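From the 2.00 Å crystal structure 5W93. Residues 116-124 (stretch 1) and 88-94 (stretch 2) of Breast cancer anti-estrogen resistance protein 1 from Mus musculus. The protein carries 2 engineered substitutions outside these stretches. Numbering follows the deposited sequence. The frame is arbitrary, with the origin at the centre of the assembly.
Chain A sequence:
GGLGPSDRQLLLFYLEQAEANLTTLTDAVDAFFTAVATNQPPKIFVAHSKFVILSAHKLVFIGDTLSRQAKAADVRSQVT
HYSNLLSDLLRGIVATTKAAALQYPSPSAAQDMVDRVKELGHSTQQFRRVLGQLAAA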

# COMPACT_ATOMS: atom_id res chain seq x y z
N ARG A 116 -6.57 7.40 5.49
CA ARG A 116 -5.55 6.34 5.53
C ARG A 116 -5.20 5.91 4.12
O ARG A 116 -4.04 5.66 3.83
CB ARG A 116 -5.98 5.11 6.32
CG ARG A 116 -6.35 5.37 7.76
CD ARG A 116 -5.18 5.88 8.60
NE ARG A 116 -5.72 6.35 9.88
CZ ARG A 116 -5.86 5.60 10.97
NH1 ARG A 116 -5.44 4.33 10.98
NH2 ARG A 116 -6.40 6.12 12.06
N VAL A 117 -6.21 5.81 3.26
CA VAL A 117 -5.95 5.40 1.88
C VAL A 117 -5.15 6.48 1.15
O VAL A 117 -4.22 6.16 0.41
CB VAL A 117 -7.25 5.08 1.13
CG1 VAL A 117 -6.97 4.84 -0.36
CG2 VAL A 117 -7.93 3.84 1.77
N LYS A 118 -5.49 7.75 1.37
CA LYS A 118 -4.70 8.86 0.79
C LYS A 118 -3.24 8.79 1.24
O LYS A 118 -2.31 8.95 0.43
CB LYS A 118 -5.26 10.23 1.18
CG LYS A 118 -6.50 10.70 0.45
CD LYS A 118 -6.77 12.18 0.82
CE LYS A 118 -8.21 12.60 0.53
NZ LYS A 118 -8.67 13.66 1.48
N GLU A 119 -3.03 8.58 2.53
CA GLU A 119 -1.69 8.48 3.09
C GLU A 119 -0.93 7.30 2.49
O GLU A 119 0.28 7.40 2.22
CB GLU A 119 -1.75 8.33 4.61
CG GLU A 119 -0.37 8.20 5.24
CD GLU A 119 -0.40 8.22 6.76
OE1 GLU A 119 -1.52 8.13 7.34
OE2 GLU A 119 0.68 8.30 7.38
N LEU A 120 -1.63 6.20 2.27
CA LEU A 120 -1.04 5.05 1.57
C LEU A 120 -0.60 5.41 0.15
O LEU A 120 0.52 5.10 -0.25
CB LEU A 120 -2.01 3.87 1.52
CG LEU A 120 -1.47 2.64 0.77
CD1 LEU A 120 -0.38 1.93 1.57
CD2 LEU A 120 -2.59 1.67 0.42
N GLY A 121 -1.48 6.07 -0.60
CA GLY A 121 -1.12 6.53 -1.94
C GLY A 121 0.14 7.39 -1.98
O GLY A 121 1.05 7.17 -2.80
N HIS A 122 0.20 8.37 -1.09
CA HIS A 122 1.36 9.23 -0.97
C HIS A 122 2.63 8.45 -0.60
O HIS A 122 3.69 8.65 -1.18
CB HIS A 122 1.08 10.32 0.07
CG HIS A 122 2.28 10.73 0.86
ND1 HIS A 122 3.23 11.61 0.37
CD2 HIS A 122 2.69 10.40 2.11
CE1 HIS A 122 4.16 11.80 1.28
NE2 HIS A 122 3.86 11.07 2.35
N SER A 123 2.51 7.55 0.38
CA SER A 123 3.68 6.85 0.90
C SER A 123 4.22 5.86 -0.13
O SER A 123 5.43 5.63 -0.19
CB SER A 123 3.34 6.13 2.20
OG SER A 123 3.07 7.05 3.25
N THR A 124 3.34 5.27 -0.94
CA THR A 124 3.80 4.33 -1.98
C THR A 124 4.50 5.06 -3.13
O THR A 124 5.49 4.56 -3.69
CB THR A 124 2.62 3.48 -2.54
OG1 THR A 124 1.62 4.34 -3.11
CG2 THR A 124 2.00 2.59 -1.44
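Stretch 2 88-94: DLLRGIV

Stretch 2 is helical throughout, with phi near -60 to -67° and psi near -36 to -46°; its i to i+4 bonds include Ile93 N to Leu89 O at 2.8 Å. Stretch 1 is helical too, and the two axes run nearly antiparallel, with a signed crossing angle of -159° and a closest approach of 9.3 Å. The register follows from the CA pairs: Arg116 CA lies 5.9 Å from Ile93 CA, and Leu120 CA lies 6.2 Å from Leu89 CA, so four residues forward on one helix match four back on the other.

At Arg116, NH1 comes 3.6 Å from Gly92 CA, which sits at the edge of the guanidinium, near its plane. An ideal CB on Gly92 would fall 3.0 Å from that NH1, a clash, so the bare backbone makes room. Val117 CG2 reaches Ile93 CG1 at 4.1 Å. Glu119 approaches through CD, 3.4 Å from Leu89 CD2. Leu120 meets three residues: its CD1 is 4.1 Å from Leu89 CB, and its CD2 is 4.0 Å from Leu90 CD2 and 3.6 Å from Ile93 CD1. Ser123 OG donates to Glu119 O at 3.0 Å within its own helix while lying 3.6 Å from Leu89 CD1. No hydrogen bond crosses the interface; packing alone accounts for the 424 Å² buried.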

# COMPACT_ATOMS: atom_id res chain seq x y z
N ASP A 88 2.11 -0.91 8.15
CA ASP A 88 1.35 -0.20 9.19
C ASP A 88 0.09 0.44 8.61
O ASP A 88 -1.00 0.36 9.20
CB ASP A 88 2.23 0.86 9.84
CG ASP A 88 3.13 0.28 10.92
OD1 ASP A 88 3.17 -0.96 11.04
OD2 ASP A 88 3.79 1.07 11.64
N LEU A 89 0.23 1.09 7.46
CA LEU A 89 -0.90 1.74 6.81
C LEU A 89 -1.97 0.73 6.31
O LEU A 89 -3.17 1.02 6.37
CB LEU A 89 -0.42 2.60 5.66
CG LEU A 89 0.46 3.80 6.03
CD1 LEU A 89 1.00 4.46 4.76
CD2 LEU A 89 -0.31 4.81 6.88
N LEU A 90 -1.53 -0.43 5.84
CA LEU A 90 -2.49 -1.48 5.47
C LEU A 90 -3.33 -1.90 6.67
O LEU A 90 -4.54 -2.10 6.52
CB LEU A 90 -1.78 -2.70 4.86
CG LEU A 90 -1.07 -2.48 3.52
CD1 LEU A 90 -0.71 -3.81 2.85
CD2 LEU A 90 -1.93 -1.65 2.59
N ARG A 91 -2.72 -2.05 7.85
CA ARG A 91 -3.50 -2.38 9.05
C ARG A 91 -4.46 -1.24 9.41
O ARG A 91 -5.59 -1.49 9.83
CB ARG A 91 -2.59 -2.69 10.24
CG ARG A 91 -1.86 -4.02 10.12
CD ARG A 91 -1.08 -4.36 11.39
NE ARG A 91 0.08 -3.49 11.58
CZ ARG A 91 1.31 -3.81 11.20
NH1 ARG A 91 1.54 -4.98 10.61
NH2 ARG A 91 2.32 -2.97 11.41
N GLY A 92 -3.99 -0.01 9.23
CA GLY A 92 -4.82 1.16 9.43
C GLY A 92 -6.02 1.18 8.50
O GLY A 92 -7.13 1.57 8.90
N ILE A 93 -5.81 0.78 7.25
CA ILE A 93 -6.91 0.69 6.30
C ILE A 93 -7.90 -0.43 6.70
O ILE A 93 -9.12 -0.23 6.60
CB ILE A 93 -6.39 0.47 4.88
CG1 ILE A 93 -5.62 1.73 4.44
CG2 ILE A 93 -7.54 0.19 3.91
CD1 ILE A 93 -4.82 1.55 3.21
N VAL A 94 -7.41 -1.58 7.15
CA VAL A 94 -8.32 -2.62 7.64
C VAL A 94 -9.15 -2.09 8.84
O VAL A 94 -10.37 -2.23 8.86
CB VAL A 94 -7.55 -3.90 8.04
CG1 VAL A 94 -8.47 -4.92 8.74
CG2 VAL A 94 -6.90 -4.53 6.80